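Local coordinates for protein acinetobacter secreted protease CpaA (Acinetobacter nosocomialis M2, PDB 6O38) that probably cleaves proteins as a zinc metalloprotease and is exported by type II secretion with the aid of its chaperone CpaB, at residues Glu107-Thr112 and Gln117-Gln122; Gly218-Asn223 and Ser240-Ser245; Leu319-Gln324 and Asp329-Val334; Asn358-Tyr363 and Thr408-Asn413. All coordinates share one frame; numbering follows the deposited sequence.

Contact 1: Glu107-Thr112 and Gln117-Gln122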
loop_
_atom_site.group_PDB
_atom_site.type_symbol
_atom_site.label_atom_id
_atom_site.label_comp_id
_atom_site.label_asym_id
_atom_site.label_seq_id
_atom_site.Cartn_x
_atom_site.Cartn_y
_atom_site.Cartn_z
ATOM N N GLU A 107 -11.847 -6.118 35.334
ATOM C CA GLU A 107 -12.228 -4.733 35.578
ATOM C C GLU A 107 -12.441 -4.022 34.251
ATOM O O GLU A 107 -11.558 -4.034 33.389
ATOM C CB GLU A 107 -11.164 -4.002 36.404
ATOM C CG GLU A 107 -11.501 -2.546 36.683
ATOM C CD GLU A 107 -10.669 -1.960 37.805
ATOM O OE1 GLU A 107 -9.896 -2.716 38.430
ATOM O OE2 GLU A 107 -10.788 -0.744 38.062
ATOM N N LEU A 108 -13.613 -3.412 34.094
ATOM C CA LEU A 108 -13.874 -2.555 32.948
ATOM C C LEU A 108 -13.233 -1.188 33.155
ATOM O O LEU A 108 -13.335 -0.598 34.233
ATOM C CB LEU A 108 -15.377 -2.397 32.727
ATOM C CG LEU A 108 -15.779 -1.572 31.503
ATOM C CD1 LEU A 108 -15.200 -2.168 30.231
ATOM C CD2 LEU A 108 -17.281 -1.465 31.406
ATOM N N ILE A 109 -12.575 -0.695 32.116
ATOM C CA ILE A 109 -11.845 0.576 32.182
ATOM C C ILE A 109 -12.795 1.684 31.752
ATOM O O ILE A 109 -13.330 1.625 30.631
ATOM C CB ILE A 109 -10.595 0.545 31.297
ATOM C CG1 ILE A 109 -9.560 -0.428 31.863
ATOM C CG2 ILE A 109 -10.003 1.940 31.168
ATOM C CD1 ILE A 109 -9.188 -0.155 33.306
ATOM N N PRO A 110 -13.040 2.696 32.586
ATOM C CA PRO A 110 -13.881 3.828 32.166
ATOM C C PRO A 110 -13.080 4.807 31.318
ATOM O O PRO A 110 -12.027 5.293 31.737
ATOM C CB PRO A 110 -14.316 4.456 33.494
ATOM C CG PRO A 110 -13.197 4.130 34.432
ATOM C CD PRO A 110 -12.665 2.782 34.010
ATOM N N LEU A 111 -13.579 5.089 30.119
ATOM C CA LEU A 111 -12.949 6.032 29.209
ATOM C C LEU A 111 -13.810 7.280 29.057
ATOM O O LEU A 111 -15.042 7.217 29.104
ATOM C CB LEU A 111 -12.712 5.398 27.835
ATOM C CG LEU A 111 -11.728 4.229 27.786
ATOM C CD1 LEU A 111 -11.524 3.767 26.353
ATOM C CD2 LEU A 111 -10.402 4.610 28.424
ATOM N N THR A 112 -13.147 8.418 28.877
ATOM C CA THR A 112 -13.832 9.678 28.633
ATOM C C THR A 112 -14.119 9.817 27.138
ATOM O O THR A 112 -13.927 8.884 26.354
ATOM C CB THR A 112 -13.002 10.847 29.161
ATOM O OG1 THR A 112 -11.825 11.001 28.357
ATOM C CG2 THR A 112 -12.594 10.602 30.607
ATOM N N GLN A 117 -6.462 8.741 24.876
ATOM C CA GLN A 117 -6.365 8.442 26.296
ATOM C C GLN A 117 -5.317 7.358 26.503
ATOM O O GLN A 117 -4.939 6.647 25.569
ATOM C CB GLN A 117 -7.714 7.986 26.873
ATOM C CG GLN A 117 -8.855 8.963 26.643
ATOM C CD GLN A 117 -10.163 8.478 27.231
ATOM O OE1 GLN A 117 -10.221 8.059 28.388
ATOM N NE2 GLN A 117 -11.222 8.522 26.432
ATOM N N LYS A 118 -4.842 7.244 27.740
ATOM C CA LYS A 118 -3.840 6.254 28.109
ATOM C C LYS A 118 -4.370 5.386 29.240
ATOM O O LYS A 118 -4.820 5.905 30.267
ATOM C CB LYS A 118 -2.530 6.923 28.532
ATOM C CG LYS A 118 -1.471 5.950 29.026
ATOM C CD LYS A 118 -0.092 6.589 29.041
ATOM C CE LYS A 118 0.494 6.604 30.444
ATOM N NZ LYS A 118 1.971 6.417 30.434
ATOM N N VAL A 119 -4.316 4.071 29.052
ATOM C CA VAL A 119 -4.619 3.110 30.107
ATOM C C VAL A 119 -3.294 2.554 30.610
ATOM O O VAL A 119 -2.571 1.879 29.868
ATOM C CB VAL A 119 -5.542 1.989 29.604
ATOM C CG1 VAL A 119 -5.736 0.939 30.687
ATOM C CG2 VAL A 119 -6.882 2.565 29.176
ATOM N N LEU A 120 -2.977 2.832 31.871
ATOM C CA LEU A 120 -1.671 2.539 32.443
ATOM C C LEU A 120 -1.846 1.593 33.625
ATOM O O LEU A 120 -2.634 1.870 34.536
ATOM C CB LEU A 120 -0.976 3.849 32.840
ATOM C CG LEU A 120 0.360 3.971 33.576
ATOM C CD1 LEU A 120 0.112 4.227 35.046
ATOM C CD2 LEU A 120 1.273 2.764 33.361
ATOM N N ILE A 121 -1.114 0.480 33.603
ATOM C CA ILE A 121 -1.181 -0.555 34.632
ATOM C C ILE A 121 0.099 -0.521 35.455
ATOM O O ILE A 121 1.203 -0.503 34.897
ATOM C CB ILE A 121 -1.393 -1.945 34.009
ATOM C CG1 ILE A 121 -2.735 -2.003 33.277
ATOM C CG2 ILE A 121 -1.315 -3.027 35.075
ATOM C CD1 ILE A 121 -3.033 -3.349 32.665
ATOM N N GLN A 122 -0.049 -0.516 36.779
ATOM C CA GLN A 122 1.073 -0.471 37.706
ATOM C C GLN A 122 0.960 -1.592 38.734
ATOM O O GLN A 122 -0.054 -2.291 38.824
ATOM C CB GLN A 122 1.142 0.873 38.441
ATOM C CG GLN A 122 1.000 2.085 37.557
ATOM C CD GLN A 122 1.093 3.384 38.332
ATOM O OE1 GLN A 122 0.222 3.697 39.145
ATOM N NE2 GLN A 122 2.154 4.144 38.089
#
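Ile109 and Val119 face each other with their CA atoms 7.9 Å apart, and Leu111 lies opposite Gln117 at 7.6 Å between CA atoms. This register runs the two segments in opposite senses, yet no backbone-to-backbone hydrogen bond joins them. Each finds its ladder elsewhere: Glu107 and Ile109 bond to strand 129-131, while strand 116-121 runs between strands 90-98 and 141-146. This is consistent with two layers packed face to face, as expected of the StcE-type beta-sandwich domain, the first represented here by the loop that continues strand 106-108. Val119 supplies the middle of the interface through CG2. The CG2 methyl of Ile109 meets Val119 CG2 tip to tip at 3.8 Å, and Leu111 CD2 reaches the same methyl from the Gln117 end at 4.1 Å. Around this trio, Val98, Ile130 and Val142 complete the apolar interior.

Beyond Leu111 the link turns polar. Gln117 is extended from CA to CD (chi2 -180°), which carries its buried amide up to the backbone of Thr112. There Gln117 OE1 accepts the Thr112 N-H at 3.0 Å in a nearly straight bond (161° at the hydrogen), although the donor comes in from the flank of the C=O, tilted from the carbonyl plane. Gln117 NE2 makes a weak, bent bond to Thr112 O and a further weak one to Ala114 O. One good bond and two weak ones thus restrain the rotation of the amide. The hydroxyl of Thr112 takes no bond from it but is hydrogen-bonded to Ala114 N within the connecting turn.

Contact 2: Gly218-Asn223 and Ser240-Ser245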
loop_
_atom_site.group_PDB
_atom_site.type_symbol
_atom_site.label_atom_id
_atom_site.label_comp_id
_atom_site.label_asym_id
_atom_site.label_seq_id
_atom_site.Cartn_x
_atom_site.Cartn_y
_atom_site.Cartn_z
ATOM N N GLY A 218 27.497 -13.212 15.485
ATOM C CA GLY A 218 27.507 -13.515 16.899
ATOM C C GLY A 218 26.145 -13.804 17.487
ATOM O O GLY A 218 26.051 -14.069 18.693
ATOM N N ASN A 219 25.087 -13.762 16.674
ATOM C CA ASN A 219 23.721 -14.057 17.114
ATOM C C ASN A 219 23.019 -14.710 15.920
ATOM O O ASN A 219 22.399 -14.030 15.099
ATOM C CB ASN A 219 23.014 -12.789 17.574
ATOM C CG ASN A 219 21.512 -12.960 17.701
ATOM O OD1 ASN A 219 21.027 -13.981 18.186
ATOM N ND2 ASN A 219 20.767 -11.955 17.257
ATOM N N TRP A 220 23.102 -16.038 15.852
ATOM C CA TRP A 220 22.805 -16.717 14.599
ATOM C C TRP A 220 22.647 -18.210 14.842
ATOM O O TRP A 220 23.383 -18.795 15.640
ATOM C CB TRP A 220 23.922 -16.464 13.575
ATOM C CG TRP A 220 23.702 -17.098 12.233
ATOM C CD1 TRP A 220 23.116 -16.525 11.143
ATOM C CD2 TRP A 220 24.083 -18.421 11.835
ATOM N NE1 TRP A 220 23.100 -17.412 10.093
ATOM C CE2 TRP A 220 23.688 -18.583 10.493
ATOM C CE3 TRP A 220 24.714 -19.487 12.486
ATOM C CZ2 TRP A 220 23.904 -19.766 9.789
ATOM C CZ3 TRP A 220 24.927 -20.660 11.786
ATOM C CH2 TRP A 220 24.524 -20.789 10.451
ATOM N N VAL A 221 21.683 -18.812 14.146
ATOM C CA VAL A 221 21.532 -20.258 14.064
ATOM C C VAL A 221 21.320 -20.617 12.599
ATOM O O VAL A 221 21.044 -19.760 11.759
ATOM C CB VAL A 221 20.371 -20.787 14.931
ATOM C CG1 VAL A 221 20.646 -20.535 16.408
ATOM C CG2 VAL A 221 19.059 -20.154 14.506
ATOM N N SER A 222 21.448 -21.910 12.295
ATOM C CA SER A 222 21.403 -22.341 10.903
ATOM C C SER A 222 19.980 -22.499 10.387
ATOM O O SER A 222 19.745 -22.364 9.181
ATOM C CB SER A 222 22.158 -23.658 10.735
ATOM O OG SER A 222 21.309 -24.758 11.007
ATOM N N ASN A 223 19.024 -22.778 11.270
ATOM C CA ASN A 223 17.640 -22.949 10.858
ATOM C C ASN A 223 16.736 -22.634 12.039
ATOM O O ASN A 223 17.157 -22.693 13.198
ATOM C CB ASN A 223 17.377 -24.363 10.327
ATOM C CG ASN A 223 17.536 -25.425 11.394
ATOM O OD1 ASN A 223 16.553 -25.896 11.969
ATOM N ND2 ASN A 223 18.777 -25.813 11.665
ATOM N N SER A 240 17.480 -10.279 9.621
ATOM C CA SER A 240 18.870 -10.703 9.637
ATOM C C SER A 240 19.778 -9.562 9.210
ATOM O O SER A 240 19.497 -8.859 8.234
ATOM C CB SER A 240 19.105 -11.908 8.720
ATOM O OG SER A 240 20.482 -12.238 8.665
ATOM N N THR A 241 20.869 -9.388 9.952
ATOM C CA THR A 241 22.015 -8.607 9.510
ATOM C C THR A 241 23.272 -9.465 9.460
ATOM O O THR A 241 24.372 -8.936 9.260
ATOM C CB THR A 241 22.237 -7.394 10.421
ATOM O OG1 THR A 241 22.512 -7.840 11.755
ATOM C CG2 THR A 241 21.003 -6.501 10.431
ATOM N N ALA A 242 23.129 -10.777 9.632
ATOM C CA ALA A 242 24.260 -11.688 9.667
ATOM C C ALA A 242 24.873 -11.854 8.281
ATOM O O ALA A 242 24.222 -11.661 7.250
ATOM C CB ALA A 242 23.833 -13.050 10.213
ATOM N N THR A 243 26.157 -12.219 8.271
ATOM C CA THR A 243 26.857 -12.449 7.011
ATOM C C THR A 243 26.351 -13.710 6.321
ATOM O O THR A 243 26.084 -13.705 5.115
ATOM C CB THR A 243 28.363 -12.545 7.263
ATOM O OG1 THR A 243 28.826 -11.337 7.878
ATOM C CG2 THR A 243 29.109 -12.762 5.955
ATOM N N TRP A 244 26.208 -14.797 7.071
ATOM C CA TRP A 244 25.879 -16.098 6.505
ATOM C C TRP A 244 24.378 -16.340 6.564
ATOM O O TRP A 244 23.722 -16.019 7.561
ATOM C CB TRP A 244 26.625 -17.211 7.241
ATOM C CG TRP A 244 28.106 -17.035 7.174
ATOM C CD1 TRP A 244 28.916 -16.518 8.142
ATOM C CD2 TRP A 244 28.953 -17.338 6.060
ATOM N NE1 TRP A 244 30.219 -16.498 7.708
ATOM C CE2 TRP A 244 30.269 -16.995 6.431
ATOM C CE3 TRP A 244 28.729 -17.874 4.788
ATOM C CZ2 TRP A 244 31.355 -17.171 5.576
ATOM C CZ3 TRP A 244 29.808 -18.047 3.941
ATOM C CH2 TRP A 244 31.104 -17.697 4.338
ATOM N N SER A 245 23.841 -16.902 5.485
ATOM C CA SER A 245 22.411 -17.131 5.372
ATOM C C SER A 245 21.933 -18.165 6.388
ATOM O O SER A 245 22.707 -18.958 6.931
ATOM C CB SER A 245 22.054 -17.594 3.959
ATOM O OG SER A 245 22.472 -16.648 2.991
#
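The indole of Trp220 makes every close approach here, meeting the methyl of Ala242 and the backbone carbonyls of Trp244 and Ser245. Its NE1 hydrogen bonds weakly to Trp244 O: the separation is 3.0 Å, but the angle at the hydrogen is only 125°. Farther round the ring, past CE2, Trp220 CZ2 has Ser245 O as a neighbour at the ring edge, near its plane. Trp220 CD1 touches Ala242 CB at 3.7 Å, an oblique approach. CG anti to the backbone N (chi1 -179°) swings the indole across to the second loop, while Ser222 N of its own loop lies above one ring face, displaced toward the rim.

In the next shell, Ser240 OG accepts from Ala242 N at 3.2 Å, an ST turn immediately before the touching methyl. Ala242 O is bonded to Thr263 OG1, and Thr243 N to Asp217 OD1. The two loops leave the neighbouring parallel strands 210-215 and 235-240 of a StcE-type beta-sandwich domain, so the tryptophan spans the ends of adjacent strands. Chemically, the single hydrogen bond across the contact is weak and bent, which implies little directional hold, and the apolar touch on Ala242 accompanies it.

Contact 3: Leu319-Gln324 and Asp329-Val334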
loop_
_atom_site.group_PDB
_atom_site.type_symbol
_atom_site.label_atom_id
_atom_site.label_comp_id
_atom_site.label_asym_id
_atom_site.label_seq_id
_atom_site.Cartn_x
_atom_site.Cartn_y
_atom_site.Cartn_z
ATOM N N LEU A 319 16.779 -17.503 -21.765
ATOM C CA LEU A 319 16.862 -17.543 -20.311
ATOM C C LEU A 319 16.414 -18.910 -19.827
ATOM O O LEU A 319 15.385 -19.427 -20.275
ATOM C CB LEU A 319 16.006 -16.449 -19.663
ATOM C CG LEU A 319 16.484 -15.005 -19.809
ATOM C CD1 LEU A 319 15.549 -14.061 -19.072
ATOM C CD2 LEU A 319 17.907 -14.864 -19.293
ATOM N N GLN A 320 17.183 -19.488 -18.912
ATOM C CA GLN A 320 16.856 -20.765 -18.295
ATOM C C GLN A 320 16.311 -20.497 -16.897
ATOM O O GLN A 320 16.990 -19.877 -16.072
ATOM C CB GLN A 320 18.089 -21.667 -18.230
ATOM C CG GLN A 320 17.824 -23.076 -17.719
ATOM C CD GLN A 320 17.240 -23.988 -18.782
ATOM O OE1 GLN A 320 17.106 -23.602 -19.944
ATOM N NE2 GLN A 320 16.892 -25.209 -18.389
ATOM N N LEU A 321 15.086 -20.952 -16.643
ATOM C CA LEU A 321 14.494 -20.792 -15.326
ATOM C C LEU A 321 15.336 -21.536 -14.288
ATOM O O LEU A 321 16.040 -22.492 -14.628
ATOM C CB LEU A 321 13.055 -21.306 -15.329
ATOM C CG LEU A 321 12.074 -20.425 -16.109
ATOM C CD1 LEU A 321 10.668 -21.003 -16.081
ATOM C CD2 LEU A 321 12.081 -19.003 -15.566
ATOM N N PRO A 322 15.300 -21.105 -13.025
ATOM C CA PRO A 322 16.215 -21.666 -12.021
ATOM C C PRO A 322 16.154 -23.186 -11.965
ATOM O O PRO A 322 15.079 -23.788 -11.973
ATOM C CB PRO A 322 15.729 -21.036 -10.713
ATOM C CG PRO A 322 15.118 -19.746 -11.132
ATOM C CD PRO A 322 14.493 -20.001 -12.474
ATOM N N ALA A 323 17.335 -23.806 -11.904
ATOM C CA ALA A 323 17.410 -25.262 -11.905
ATOM C C ALA A 323 16.953 -25.853 -10.580
ATOM O O ALA A 323 16.381 -26.949 -10.558
ATOM C CB ALA A 323 18.834 -25.715 -12.221
ATOM N N GLN A 324 17.190 -25.155 -9.473
ATOM C CA GLN A 324 16.803 -25.632 -8.154
ATOM C C GLN A 324 15.836 -24.638 -7.530
ATOM O O GLN A 324 16.128 -23.440 -7.453
ATOM C CB GLN A 324 18.028 -25.832 -7.256
ATOM C CG GLN A 324 18.746 -27.142 -7.531
ATOM C CD GLN A 324 20.147 -27.183 -6.957
ATOM O OE1 GLN A 324 20.437 -26.546 -5.945
ATOM N NE2 GLN A 324 21.040 -27.898 -7.633
ATOM N N ASP A 329 7.764 -21.257 -5.375
ATOM C CA ASP A 329 8.670 -20.208 -5.822
ATOM C C ASP A 329 8.171 -19.609 -7.131
ATOM O O ASP A 329 7.632 -20.312 -7.990
ATOM C CB ASP A 329 10.084 -20.765 -5.995
ATOM C CG ASP A 329 10.785 -21.000 -4.671
ATOM O OD1 ASP A 329 10.278 -20.520 -3.636
ATOM O OD2 ASP A 329 11.843 -21.665 -4.662
ATOM N N LYS A 330 8.355 -18.300 -7.282
ATOM C CA LYS A 330 7.824 -17.570 -8.422
ATOM C C LYS A 330 8.935 -16.798 -9.116
ATOM O O LYS A 330 9.839 -16.264 -8.465
ATOM C CB LYS A 330 6.713 -16.604 -7.992
ATOM C CG LYS A 330 5.460 -17.292 -7.482
ATOM C CD LYS A 330 4.362 -16.286 -7.190
ATOM C CE LYS A 330 3.095 -16.979 -6.717
ATOM N NZ LYS A 330 1.891 -16.126 -6.918
ATOM N N VAL A 331 8.858 -16.742 -10.443
ATOM C CA VAL A 331 9.753 -15.934 -11.261
ATOM C C VAL A 331 8.897 -15.023 -12.128
ATOM O O VAL A 331 8.037 -15.500 -12.877
ATOM C CB VAL A 331 10.682 -16.800 -12.128
ATOM C CG1 VAL A 331 11.460 -15.927 -13.100
ATOM C CG2 VAL A 331 11.634 -17.596 -11.249
ATOM N N VAL A 332 9.132 -13.719 -12.023
ATOM C CA VAL A 332 8.458 -12.719 -12.843
ATOM C C VAL A 332 9.489 -12.110 -13.778
ATOM O O VAL A 332 10.559 -11.677 -13.335
ATOM C CB VAL A 332 7.788 -11.636 -11.979
ATOM C CG1 VAL A 332 7.136 -10.583 -12.863
ATOM C CG2 VAL A 332 6.766 -12.262 -11.044
ATOM N N ILE A 333 9.178 -12.086 -15.069
ATOM C CA ILE A 333 10.082 -11.556 -16.080
ATOM C C ILE A 333 9.370 -10.438 -16.825
ATOM O O ILE A 333 8.253 -10.627 -17.322
ATOM C CB ILE A 333 10.554 -12.655 -17.049
ATOM C CG1 ILE A 333 11.226 -13.787 -16.269
ATOM C CG2 ILE A 333 11.514 -12.082 -18.077
ATOM C CD1 ILE A 333 11.660 -14.951 -17.123
ATOM N N VAL A 334 10.011 -9.274 -16.890
ATOM C CA VAL A 334 9.508 -8.136 -17.646
ATOM C C VAL A 334 10.525 -7.820 -18.733
ATOM O O VAL A 334 11.734 -8.014 -18.558
ATOM C CB VAL A 334 9.234 -6.903 -16.753
ATOM C CG1 VAL A 334 8.687 -7.336 -15.401
ATOM C CG2 VAL A 334 10.481 -6.051 -16.582
#
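Val331 offers two methyls to Leu321 and Pro322, and the fork between them defines the shape of this interface. With CG1 anti to the backbone N (chi1 172°), the valine splays its branches along the opposing segment: CG1 meets Leu321 CD2 at 4.0 Å, while CG2 points at the proline ring, 3.9 Å from Pro322 CD, in a tip-to-tip approach. One bump of the valine thus goes to each of two consecutive residues.

Two residues further along the strand, the terminal methyl of Ile333 fits into the notch between two leucines. Its CD1 lies 4.4 Å from Leu319 CD1 and the same 4.4 Å from Leu321 CD2, so Leu321 is shared and stitches the two halves together. All five residues are buried, and no hydrogen bond crosses between the segments; their direct contacts are all apolar. The CA atoms of Leu321 and Val331 are 7.9 Å apart, widening to 10.0 Å for Leu319 and Ile333, where Ile333, longer than Val331, and Leu319 reach across.

These distances fit two layers of a StcE-type beta-sandwich packed face to face. Strand 318-320 pairs with strand 341-344 on one side of the interior, whereas strand 330-335 runs between parallel strand 305-310 and antiparallel strand 358-364 on the other; Leu310, Ile343 and Phe361 close around the leucines and Ile333.

Contact 4: Asn358-Tyr363 and Thr408-Asn413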
loop_
_atom_site.group_PDB
_atom_site.type_symbol
_atom_site.label_atom_id
_atom_site.label_comp_id
_atom_site.label_asym_id
_atom_site.label_seq_id
_atom_site.Cartn_x
_atom_site.Cartn_y
_atom_site.Cartn_z
ATOM N N ASN A 358 4.747 -8.815 -19.400
ATOM C CA ASN A 358 5.049 -9.331 -18.073
ATOM C C ASN A 358 4.685 -10.808 -18.035
ATOM O O ASN A 358 3.599 -11.194 -18.481
ATOM C CB ASN A 358 4.280 -8.567 -16.992
ATOM C CG ASN A 358 4.817 -7.169 -16.767
ATOM O OD1 ASN A 358 5.564 -6.924 -15.820
ATOM N ND2 ASN A 358 4.435 -6.240 -17.637
ATOM N N ARG A 359 5.591 -11.632 -17.515
ATOM C CA ARG A 359 5.371 -13.070 -17.493
ATOM C C ARG A 359 5.792 -13.630 -16.146
ATOM O O ARG A 359 6.903 -13.359 -15.678
ATOM C CB ARG A 359 6.147 -13.774 -18.612
ATOM C CG ARG A 359 5.665 -13.429 -20.006
ATOM C CD ARG A 359 4.499 -14.308 -20.408
ATOM N NE ARG A 359 4.878 -15.710 -20.532
ATOM C CZ ARG A 359 5.238 -16.287 -21.671
ATOM N NH1 ARG A 359 5.274 -15.584 -22.794
ATOM N NH2 ARG A 359 5.559 -17.570 -21.685
ATOM N N ARG A 360 4.906 -14.405 -15.527
ATOM C CA ARG A 360 5.171 -15.027 -14.239
ATOM C C ARG A 360 5.138 -16.540 -14.384
ATOM O O ARG A 360 4.285 -17.091 -15.088
ATOM C CB ARG A 360 4.161 -14.580 -13.171
ATOM C CG ARG A 360 4.438 -15.165 -11.789
ATOM C CD ARG A 360 3.607 -14.506 -10.698
ATOM N NE ARG A 360 2.209 -14.920 -10.740
ATOM C CZ ARG A 360 1.221 -14.163 -11.208
ATOM N NH1 ARG A 360 1.480 -12.946 -11.671
ATOM N NH2 ARG A 360 -0.023 -14.620 -11.210
ATOM N N PHE A 361 6.080 -17.206 -13.720
ATOM C CA PHE A 361 6.150 -18.657 -13.690
ATOM C C PHE A 361 6.209 -19.113 -12.240
ATOM O O PHE A 361 6.773 -18.428 -11.382
ATOM C CB PHE A 361 7.371 -19.179 -14.463
ATOM C CG PHE A 361 7.444 -18.693 -15.885
ATOM C CD1 PHE A 361 8.077 -17.499 -16.196
ATOM C CD2 PHE A 361 6.877 -19.429 -16.912
ATOM C CE1 PHE A 361 8.145 -17.052 -17.503
ATOM C CE2 PHE A 361 6.941 -18.987 -18.221
ATOM C CZ PHE A 361 7.576 -17.797 -18.516
ATOM N N ILE A 362 5.618 -20.273 -11.970
ATOM C CA ILE A 362 5.569 -20.825 -10.623
ATOM C C ILE A 362 6.082 -22.258 -10.668
ATOM O O ILE A 362 5.832 -22.991 -11.633
ATOM C CB ILE A 362 4.146 -20.755 -10.023
ATOM C CG1 ILE A 362 4.157 -21.163 -8.548
ATOM C CG2 ILE A 362 3.169 -21.614 -10.820
ATOM C CD1 ILE A 362 2.837 -20.931 -7.841
ATOM N N TYR A 363 6.817 -22.649 -9.632
ATOM C CA TYR A 363 7.423 -23.969 -9.564
ATOM C C TYR A 363 6.469 -24.954 -8.900
ATOM O O TYR A 363 5.846 -24.645 -7.880
ATOM C CB TYR A 363 8.744 -23.909 -8.794
ATOM C CG TYR A 363 9.611 -25.136 -8.953
ATOM C CD1 TYR A 363 10.306 -25.369 -10.132
ATOM C CD2 TYR A 363 9.747 -26.054 -7.919
ATOM C CE1 TYR A 363 11.104 -26.486 -10.284
ATOM C CE2 TYR A 363 10.545 -27.175 -8.061
ATOM C CZ TYR A 363 11.221 -27.385 -9.245
ATOM O OH TYR A 363 12.016 -28.498 -9.395
ATOM N N THR A 408 -1.856 -4.811 -9.102
ATOM C CA THR A 408 -2.971 -5.397 -8.365
ATOM C C THR A 408 -3.119 -6.881 -8.678
ATOM O O THR A 408 -3.342 -7.695 -7.774
ATOM C CB THR A 408 -4.265 -4.650 -8.693
ATOM O OG1 THR A 408 -4.115 -3.263 -8.362
ATOM C CG2 THR A 408 -5.433 -5.228 -7.909
ATOM N N ALA A 409 -3.000 -7.250 -9.956
ATOM C CA ALA A 409 -3.115 -8.654 -10.336
ATOM C C ALA A 409 -1.999 -9.490 -9.723
ATOM O O ALA A 409 -2.241 -10.598 -9.233
ATOM C CB ALA A 409 -3.107 -8.786 -11.859
ATOM N N GLU A 410 -0.768 -8.972 -9.739
ATOM C CA GLU A 410 0.360 -9.729 -9.205
ATOM C C GLU A 410 0.254 -9.892 -7.694
ATOM O O GLU A 410 0.623 -10.939 -7.150
ATOM C CB GLU A 410 1.672 -9.044 -9.585
ATOM C CG GLU A 410 2.916 -9.855 -9.272
ATOM C CD GLU A 410 4.163 -9.268 -9.903
ATOM O OE1 GLU A 410 4.234 -9.223 -11.150
ATOM O OE2 GLU A 410 5.070 -8.849 -9.153
ATOM N N ASN A 411 -0.247 -8.868 -6.998
ATOM C CA ASN A 411 -0.453 -8.978 -5.558
ATOM C C ASN A 411 -1.528 -9.996 -5.205
ATOM O O ASN A 411 -1.534 -10.511 -4.082
ATOM C CB ASN A 411 -0.827 -7.616 -4.969
ATOM C CG ASN A 411 0.341 -6.652 -4.938
ATOM O OD1 ASN A 411 1.501 -7.063 -4.933
ATOM N ND2 ASN A 411 0.038 -5.358 -4.912
ATOM N N SER A 412 -2.433 -10.295 -6.134
ATOM C CA SER A 412 -3.584 -11.146 -5.867
ATOM C C SER A 412 -3.419 -12.563 -6.395
ATOM O O SER A 412 -4.368 -13.348 -6.315
ATOM C CB SER A 412 -4.847 -10.523 -6.470
ATOM O OG SER A 412 -5.110 -9.252 -5.901
ATOM N N ASN A 413 -2.247 -12.905 -6.934
ATOM C CA ASN A 413 -2.028 -14.177 -7.622
ATOM C C ASN A 413 -3.008 -14.364 -8.775
ATOM O O ASN A 413 -3.391 -15.489 -9.106
ATOM C CB ASN A 413 -2.102 -15.364 -6.655
ATOM C CG ASN A 413 -1.115 -15.246 -5.510
ATOM O OD1 ASN A 413 0.059 -14.936 -5.715
ATOM N ND2 ASN A 413 -1.588 -15.493 -4.294
#
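Arg360 extends from beta-strand 358-364 to Glu410 and Asn413, where helix 391-411 ends in a Schellman motif; the contact joins a StcE-type beta-sandwich domain to the reprolysin-like metallopeptidase part. The segment starts with Thr408, whose carbonyl O is bonded by Ser412 OG at 3.0 Å, while its OG1 bonds to Arg497, the neighbour of zinc ligand His498. Two residues on, Glu410 is extended and crosses the arginine at an angle: its CG lies 4.2 Å from Arg360 NH1. The charges do not pair directly, since Arg360 NH1 and Glu410 OE1 are 4.7 Å apart and the guanidinium and carboxylate planes differ by 66°. Instead the hydroxyl of Tyr417 hydrogen bonds to both groups, while Lys307 and Asp371 form the respective salt bridges of Glu410 and Arg360. Asn411 packs on Gln125 of the chaperone CpaB. Asn413 then leaves the helix with positive phi (57°), and its OD1 lies close to Lys330 NZ, probably hydrogen-bonded. The bend of the arginine at chi3 (74°) turns its guanidinium toward this helix end, where NH2 bonds to Ala414 O and stands 3.9 Å from Asn413 C.

The four contacts follow one another along the chain, each closing before the next opens. Contacts 1, 2 and 3 belong to the series of StcE-type beta-sandwich domains: the centres of contacts 1 and 2 are about 41 Å apart, those of contacts 2 and 3 about 26 Å. Contacts 1 and 3 are alike in layout, a short strand and the loop after it lying over the next strand in the chain, although contact 1 adds a polar link; their centres are about 54 Å apart. Contacts 3 and 4 touch, with centres about 12 Å apart, because strands 330-335 and 358-364 are antiparallel neighbours. One face of this strand pair thus serves the sandwich interior, and the other meets the helix end of the metallopeptidase part.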